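Local atomic coordinates of L-Ribose isomerase (Acinetobacter, PDB entry 4Q0Q), a protein that probably interconverts L-ribose and L-ribulose as a metal-dependent sugar isomerase of the cupin (beta-barrel) type, holding a cobalt ion and ribulose in its barrel. Residues A[124-129]-A[213-218]; A[75-80]-A[105-110]. All coordinates share one frame; numbering follows the deposited sequence.

Contact 1: residues A[124-129]-A[213-218]; sequences ESYEVV and VREVST. With CO (cobalt (II) ion), chain B; RUU (alpha-L-ribulofuranose), chain C.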
loop_
_atom_site.group_PDB
_atom_site.type_symbol
_atom_site.label_atom_id
_atom_site.label_comp_id
_atom_site.label_asym_id
_atom_site.label_seq_id
_atom_site.Cartn_x
_atom_site.Cartn_y
_atom_site.Cartn_z
ATOM N N GLU A 124 -12.221 -13.262 -18.711
ATOM C CA GLU A 124 -11.673 -12.585 -17.541
ATOM C C GLU A 124 -10.156 -12.692 -17.428
ATOM O O GLU A 124 -9.520 -13.468 -18.142
ATOM C CB GLU A 124 -12.329 -13.121 -16.248
ATOM C CG GLU A 124 -12.858 -14.550 -16.334
ATOM C CD GLU A 124 -13.544 -15.047 -15.055
ATOM O OE1 GLU A 124 -12.847 -15.429 -14.091
ATOM O OE2 GLU A 124 -14.788 -15.060 -15.015
ATOM N N SER A 125 -9.583 -11.878 -16.545
ATOM C CA SER A 125 -8.144 -11.884 -16.293
ATOM C C SER A 125 -7.965 -11.700 -14.790
ATOM O O SER A 125 -8.802 -11.077 -14.142
ATOM C CB SER A 125 -7.447 -10.747 -17.042
ATOM O OG SER A 125 -7.802 -9.485 -16.515
ATOM N N TYR A 126 -6.871 -12.225 -14.242
ATOM C CA TYR A 126 -6.613 -12.129 -12.809
ATOM C C TYR A 126 -5.310 -11.442 -12.441
ATOM O O TYR A 126 -4.282 -11.613 -13.102
ATOM C CB TYR A 126 -6.600 -13.522 -12.165
ATOM C CG TYR A 126 -7.715 -14.431 -12.612
ATOM C CD1 TYR A 126 -9.040 -14.009 -12.581
ATOM C CD2 TYR A 126 -7.440 -15.719 -13.074
ATOM C CE1 TYR A 126 -10.072 -14.848 -13.005
ATOM C CE2 TYR A 126 -8.456 -16.565 -13.496
ATOM C CZ TYR A 126 -9.771 -16.125 -13.460
ATOM O OH TYR A 126 -10.778 -16.964 -13.875
ATOM N N GLU A 127 -5.377 -10.679 -11.358
ATOM C CA GLU A 127 -4.242 -9.969 -10.803
ATOM C C GLU A 127 -4.338 -10.183 -9.297
ATOM O O GLU A 127 -5.236 -9.642 -8.649
ATOM C CB GLU A 127 -4.339 -8.476 -11.118
ATOM C CG GLU A 127 -3.228 -7.625 -10.518
ATOM C CD GLU A 127 -3.466 -6.131 -10.718
ATOM O OE1 GLU A 127 -3.925 -5.739 -11.806
ATOM O OE2 GLU A 127 -3.179 -5.348 -9.792
ATOM N N VAL A 128 -3.427 -10.985 -8.747
ATOM C CA VAL A 128 -3.418 -11.258 -7.316
ATOM C C VAL A 128 -2.861 -10.049 -6.578
ATOM O O VAL A 128 -1.788 -9.546 -6.914
ATOM C CB VAL A 128 -2.564 -12.511 -6.982
ATOM C CG1 VAL A 128 -2.509 -12.737 -5.451
ATOM C CG2 VAL A 128 -3.151 -13.733 -7.681
ATOM N N VAL A 129 -3.600 -9.575 -5.582
ATOM C CA VAL A 129 -3.179 -8.417 -4.809
ATOM C C VAL A 129 -2.569 -8.829 -3.475
ATOM O O VAL A 129 -1.553 -8.282 -3.050
ATOM C CB VAL A 129 -4.365 -7.463 -4.557
ATOM C CG1 VAL A 129 -3.881 -6.199 -3.837
ATOM C CG2 VAL A 129 -5.035 -7.113 -5.880
ATOM N N VAL A 213 -7.955 -10.767 -5.053
ATOM C CA VAL A 213 -7.605 -10.679 -6.456
ATOM C C VAL A 213 -8.497 -9.736 -7.243
ATOM O O VAL A 213 -9.713 -9.674 -7.040
ATOM C CB VAL A 213 -7.604 -12.101 -7.105
ATOM C CG1 VAL A 213 -8.807 -12.885 -6.631
ATOM C CG2 VAL A 213 -7.607 -12.004 -8.630
ATOM N N ARG A 214 -7.869 -8.977 -8.130
ATOM C CA ARG A 214 -8.596 -8.058 -8.975
ATOM C C ARG A 214 -8.899 -8.726 -10.314
ATOM O O ARG A 214 -7.996 -9.194 -11.015
ATOM C CB ARG A 214 -7.785 -6.780 -9.238
ATOM C CG ARG A 214 -8.495 -5.833 -10.223
ATOM C CD ARG A 214 -7.597 -4.692 -10.690
ATOM N NE ARG A 214 -7.162 -3.842 -9.585
ATOM C CZ ARG A 214 -7.584 -2.598 -9.382
ATOM N NH1 ARG A 214 -7.128 -1.910 -8.345
ATOM N NH2 ARG A 214 -8.453 -2.037 -10.217
ATOM N N GLU A 215 -10.173 -8.780 -10.667
ATOM C CA GLU A 215 -10.545 -9.346 -11.946
ATOM C C GLU A 215 -10.882 -8.214 -12.905
ATOM O O GLU A 215 -11.619 -7.287 -12.560
ATOM C CB GLU A 215 -11.762 -10.257 -11.814
ATOM C CG GLU A 215 -12.255 -10.771 -13.152
ATOM C CD GLU A 215 -13.499 -11.615 -13.028
ATOM O OE1 GLU A 215 -13.397 -12.729 -12.472
ATOM O OE2 GLU A 215 -14.575 -11.166 -13.478
ATOM N N VAL A 216 -10.313 -8.278 -14.099
ATOM C CA VAL A 216 -10.594 -7.299 -15.140
ATOM C C VAL A 216 -11.118 -8.168 -16.274
ATOM O O VAL A 216 -10.395 -9.021 -16.794
ATOM C CB VAL A 216 -9.328 -6.537 -15.591
ATOM C CG1 VAL A 216 -9.623 -5.761 -16.863
ATOM C CG2 VAL A 216 -8.884 -5.564 -14.496
ATOM N N SER A 217 -12.374 -7.960 -16.652
ATOM C CA SER A 217 -12.974 -8.791 -17.681
ATOM C C SER A 217 -14.000 -8.057 -18.519
ATOM O O SER A 217 -14.226 -6.862 -18.330
ATOM C CB SER A 217 -13.664 -9.970 -17.013
ATOM O OG SER A 217 -14.840 -9.532 -16.359
ATOM N N THR A 218 -14.620 -8.783 -19.449
ATOM C CA THR A 218 -15.658 -8.192 -20.276
ATOM C C THR A 218 -16.912 -8.138 -19.397
ATOM O O THR A 218 -16.891 -8.603 -18.256
ATOM C CB THR A 218 -15.917 -9.012 -21.585
ATOM O OG1 THR A 218 -16.264 -10.366 -21.269
ATOM C CG2 THR A 218 -14.686 -8.998 -22.475
HETATM CO CO CO B . -15.763 -16.662 -13.995
HETATM C C1 RUU C . -14.761 -15.215 -11.424
HETATM O O1 RUU C . -14.402 -16.383 -12.154
HETATM C C2 RUU C . -16.254 -14.985 -11.480
HETATM O O2 RUU C . -16.684 -14.898 -12.832
HETATM C C3 RUU C . -16.752 -13.771 -10.710
HETATM O O3 RUU C . -16.837 -12.648 -11.571
HETATM C C4 RUU C . -18.158 -14.214 -10.290
HETATM O O4 RUU C . -19.056 -13.995 -11.371
HETATM C C5 RUU C . -18.007 -15.717 -10.077
HETATM O O5 RUU C . -16.891 -16.126 -10.886
HETATM O O HOH W 1 -6.639 -8.565 -13.734
#
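The Y126 ring meets the E215 carboxylate at its edge, with OE1 of E215 near the ring plane. The two side chains run side by side, and ring and carboxylate are turned 46° from each other. At the same edge, Y126 OH gives a hydrogen bond to E124 OE1 over 2.6 Å, reaching that oxygen on its anti side, 31° out of the carboxylate plane. The other oxygen of this carboxylate, E124 OE2, binds the cobalt ion at 2.1 Å. H117, H119 and H199 complete the protein ligands, and the sugar adds its O1 and O2. E215 stretches to the same sugar: CG stands anti to the backbone N (chi1 175°) and the chain stays extended. Its OE2 takes a weak hydrogen bond from O3 of the ribulofuranose.

Behind these groups the antiparallel strands are joined at E127 and R214. R214 N reaches E127 O at 2.8 Å, and E127 N returns a more bent bond to R214 O. S125 OG gives a 2.6 Å bond to a lone pair of V216 O. A water links S125 OG to R214 O. On the face that carries S125, E127 and R214, E127 pairs with K190, and R214 with E127 of the second subunit.

E124 OE1 and E215 OE1, both acceptors, lie 3.2 Å apart. E124 OE1 takes the Y126 hydroxyl, E124 OE2 the cobalt, and E215 OE2 the K104 amine in a salt bridge. The pocket face of the strand pair thus holds metal and sugar, while the other face joins subunits.

Contact 2: residues A[75-80]-A[105-110]; sequences IIFESL and LMIVHP. With QDK (L-ribulose), chain E; RUU (alpha-L-ribulofuranose), chain D; RUU (alpha-L-ribulofuranose), chain C.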
loop_
_atom_site.group_PDB
_atom_site.type_symbol
_atom_site.label_atom_id
_atom_site.label_comp_id
_atom_site.label_asym_id
_atom_site.label_seq_id
_atom_site.Cartn_x
_atom_site.Cartn_y
_atom_site.Cartn_z
ATOM N N ILE A 75 -16.400 -13.141 -1.539
ATOM C CA ILE A 75 -16.864 -11.775 -1.541
ATOM C C ILE A 75 -16.407 -11.142 -2.846
ATOM O O ILE A 75 -15.304 -11.411 -3.323
ATOM C CB ILE A 75 -16.288 -10.990 -0.340
ATOM C CG1 ILE A 75 -17.025 -11.416 0.931
ATOM C CG2 ILE A 75 -16.398 -9.477 -0.581
ATOM C CD1 ILE A 75 -16.491 -10.802 2.188
ATOM N N ILE A 76 -17.278 -10.328 -3.429
ATOM C CA ILE A 76 -16.964 -9.634 -4.663
ATOM C C ILE A 76 -17.465 -8.197 -4.590
ATOM O O ILE A 76 -18.647 -7.947 -4.345
ATOM C CB ILE A 76 -17.617 -10.306 -5.888
ATOM C CG1 ILE A 76 -17.075 -11.729 -6.060
ATOM C CG2 ILE A 76 -17.357 -9.465 -7.137
ATOM C CD1 ILE A 76 -17.698 -12.500 -7.212
ATOM N N PHE A 77 -16.551 -7.256 -4.794
ATOM C CA PHE A 77 -16.883 -5.842 -4.798
ATOM C C PHE A 77 -16.692 -5.379 -6.233
ATOM O O PHE A 77 -15.567 -5.295 -6.717
ATOM C CB PHE A 77 -15.950 -5.066 -3.870
ATOM C CG PHE A 77 -16.150 -5.374 -2.410
ATOM C CD1 PHE A 77 -17.378 -5.130 -1.798
ATOM C CD2 PHE A 77 -15.107 -5.876 -1.641
ATOM C CE1 PHE A 77 -17.561 -5.379 -0.434
ATOM C CE2 PHE A 77 -15.276 -6.128 -0.280
ATOM C CZ PHE A 77 -16.509 -5.877 0.324
ATOM N N GLU A 78 -17.803 -5.100 -6.907
ATOM C CA GLU A 78 -17.779 -4.666 -8.297
ATOM C C GLU A 78 -17.692 -3.145 -8.422
ATOM O O GLU A 78 -18.634 -2.432 -8.070
ATOM C CB GLU A 78 -19.034 -5.195 -8.993
ATOM C CG GLU A 78 -19.179 -4.851 -10.453
ATOM C CD GLU A 78 -20.419 -5.483 -11.064
ATOM O OE1 GLU A 78 -20.338 -6.637 -11.538
ATOM O OE2 GLU A 78 -21.481 -4.825 -11.056
ATOM N N SER A 79 -16.559 -2.649 -8.915
ATOM C CA SER A 79 -16.385 -1.205 -9.076
ATOM C C SER A 79 -16.782 -0.745 -10.473
ATOM O O SER A 79 -17.041 0.441 -10.706
ATOM C CB SER A 79 -14.927 -0.805 -8.817
ATOM O OG SER A 79 -14.067 -1.332 -9.813
ATOM N N LEU A 80 -16.825 -1.688 -11.408
ATOM C CA LEU A 80 -17.163 -1.356 -12.776
ATOM C C LEU A 80 -17.776 -2.523 -13.549
ATOM O O LEU A 80 -17.278 -3.650 -13.500
ATOM C CB LEU A 80 -15.902 -0.878 -13.505
ATOM C CG LEU A 80 -16.073 -0.446 -14.964
ATOM C CD1 LEU A 80 -16.730 0.929 -15.027
ATOM C CD2 LEU A 80 -14.713 -0.419 -15.647
ATOM N N LEU A 105 -13.106 -6.620 -7.139
ATOM C CA LEU A 105 -12.148 -7.160 -6.196
ATOM C C LEU A 105 -12.796 -8.412 -5.614
ATOM O O LEU A 105 -13.945 -8.371 -5.171
ATOM C CB LEU A 105 -11.874 -6.155 -5.081
ATOM C CG LEU A 105 -10.690 -6.535 -4.198
ATOM C CD1 LEU A 105 -9.411 -6.464 -5.034
ATOM C CD2 LEU A 105 -10.610 -5.603 -2.991
ATOM N N MET A 106 -12.070 -9.523 -5.633
ATOM C CA MET A 106 -12.604 -10.766 -5.106
ATOM C C MET A 106 -11.805 -11.192 -3.885
ATOM O O MET A 106 -10.575 -11.176 -3.894
ATOM C CB MET A 106 -12.572 -11.850 -6.192
ATOM C CG MET A 106 -13.339 -11.444 -7.457
ATOM S SD MET A 106 -13.511 -12.759 -8.703
ATOM C CE MET A 106 -11.821 -12.954 -9.215
ATOM N N ILE A 107 -12.514 -11.548 -2.821
ATOM C CA ILE A 107 -11.857 -11.966 -1.598
ATOM C C ILE A 107 -12.335 -13.353 -1.199
ATOM O O ILE A 107 -13.527 -13.583 -0.996
ATOM C CB ILE A 107 -12.112 -10.953 -0.458
ATOM C CG1 ILE A 107 -11.646 -9.564 -0.911
ATOM C CG2 ILE A 107 -11.367 -11.388 0.812
ATOM C CD1 ILE A 107 -11.805 -8.483 0.127
ATOM N N VAL A 108 -11.379 -14.269 -1.109
ATOM C CA VAL A 108 -11.633 -15.660 -0.771
ATOM C C VAL A 108 -10.818 -16.058 0.450
ATOM O O VAL A 108 -9.599 -15.887 0.484
ATOM C CB VAL A 108 -11.254 -16.573 -1.965
ATOM C CG1 VAL A 108 -11.463 -18.037 -1.614
ATOM C CG2 VAL A 108 -12.077 -16.180 -3.178
ATOM N N HIS A 109 -11.496 -16.591 1.460
ATOM C CA HIS A 109 -10.812 -16.992 2.669
ATOM C C HIS A 109 -10.145 -18.342 2.541
ATOM O O HIS A 109 -10.474 -19.122 1.651
ATOM C CB HIS A 109 -11.770 -16.937 3.858
ATOM C CG HIS A 109 -11.909 -15.561 4.427
ATOM N ND1 HIS A 109 -12.571 -14.547 3.767
ATOM C CD2 HIS A 109 -11.405 -15.009 5.556
ATOM C CE1 HIS A 109 -12.467 -13.431 4.465
ATOM N NE2 HIS A 109 -11.764 -13.685 5.554
ATOM N N PRO A 110 -9.193 -18.636 3.439
ATOM C CA PRO A 110 -8.442 -19.894 3.438
ATOM C C PRO A 110 -9.279 -21.146 3.226
ATOM O O PRO A 110 -10.207 -21.424 3.987
ATOM C CB PRO A 110 -7.733 -19.873 4.789
ATOM C CG PRO A 110 -7.553 -18.408 5.049
ATOM C CD PRO A 110 -8.876 -17.846 4.642
HETATM C C1 QDK E . -19.732 0.161 -9.064
HETATM O O1 QDK E . -20.180 0.094 -7.725
HETATM C C2 QDK E . -20.902 -0.024 -9.996
HETATM O O2 QDK E . -21.894 0.704 -9.899
HETATM C C3 QDK E . -20.930 -1.221 -10.932
HETATM O O3 QDK E . -21.897 -2.157 -10.481
HETATM C C4 QDK E . -21.268 -0.764 -12.351
HETATM O O4 QDK E . -22.595 -0.259 -12.392
HETATM C C5 QDK E . -20.285 0.312 -12.792
HETATM O O5 QDK E . -20.527 0.662 -14.141
HETATM C C1 RUU D . -20.391 -6.129 -5.920
HETATM O O1 RUU D . -20.506 -5.004 -5.056
HETATM C C2 RUU D . -21.694 -6.910 -6.006
HETATM O O2 RUU D . -21.735 -7.903 -4.994
HETATM C C3 RUU D . -21.930 -7.559 -7.369
HETATM O O3 RUU D . -21.707 -8.958 -7.275
HETATM C C4 RUU D . -23.404 -7.290 -7.677
HETATM O O4 RUU D . -24.185 -8.413 -7.299
HETATM C C5 RUU D . -23.778 -6.097 -6.799
HETATM O O5 RUU D . -22.774 -5.993 -5.774
HETATM C C1 RUU C . -14.761 -15.215 -11.424
HETATM O O1 RUU C . -14.402 -16.383 -12.154
HETATM C C2 RUU C . -16.254 -14.985 -11.480
HETATM O O2 RUU C . -16.684 -14.898 -12.832
HETATM C C3 RUU C . -16.752 -13.771 -10.710
HETATM O O3 RUU C . -16.837 -12.648 -11.571
HETATM C C4 RUU C . -18.158 -14.214 -10.290
HETATM O O4 RUU C . -19.056 -13.995 -11.371
HETATM C C5 RUU C . -18.007 -15.717 -10.077
HETATM O O5 RUU C . -16.891 -16.126 -10.886
#
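I76 and M106 lie side by side on the pocket face of two antiparallel strands, with I76 CG1 4.0 Å from M106 CG. Both place CG or CG1 beside the backbone N, anti to the carbonyl carbon. Beyond that they differ. I76 runs straight (chi2 178°), and its CD1 comes to 3.6 Å from C4 of the ribulofuranose of chain C. M106 bends at its last torsion (chi3 -67°), and its end leads away from I76. Its SD packs 3.9 Å from C1 of the same sugar.

The other face carries I75, F77, L105 and I107. I75 and I107 pack through their CB atoms. F77 sets CG likewise beside the backbone N (chi1 -68°), and one face of its ring receives CG2 of I75, offset toward the rim. I107 CD1 approaches the ring edge, 4.2 Å from CE2 of F77. L105 meets F77 through CB. Helix 19-35 packs on part of this face, with A29 against I75 and I107 and A30 against F77; Y38 touches L105.

Four backbone hydrogen bonds join the pairs I75-I107 and F77-L105. Further along, S79 and L80 both face D103 in a classic beta bulge. E78 OE2 accepts a 2.8 Å hydrogen bond from O3 of the L-ribulose.

The chemistry is thus divided. Apolar carbons bind the sheet to the helix, and on the pocket side I76 and the M106 sulfur offer the ribulofuranose of chain C an apolar wall, their side chains contacting its carbons without hydrogen bonding.

In the fold
Contacts 1 and 2 belong to one antiparallel sheet, with centres about 10 Å apart. Strands 211-217 and 101-108 are neighbours in it. They are probably joined by a hydrogen bond between V213 O and M106 N, at 2.8 Å. M106 CE also packs 3.6 Å from E215 OE1, so the two contacts form one continuous pocket face. Both contacts touch the ribulofuranose of chain C: contact 1 supplies one metal ligand, E124, and polar groups, contact 2 an apolar side. The M106 side chain is about 7 Å from the cobalt ion. Both contacts also reach the second subunit; S125 in 124-129 packs on L80 of that subunit, and L80 in 75-80 on its S125.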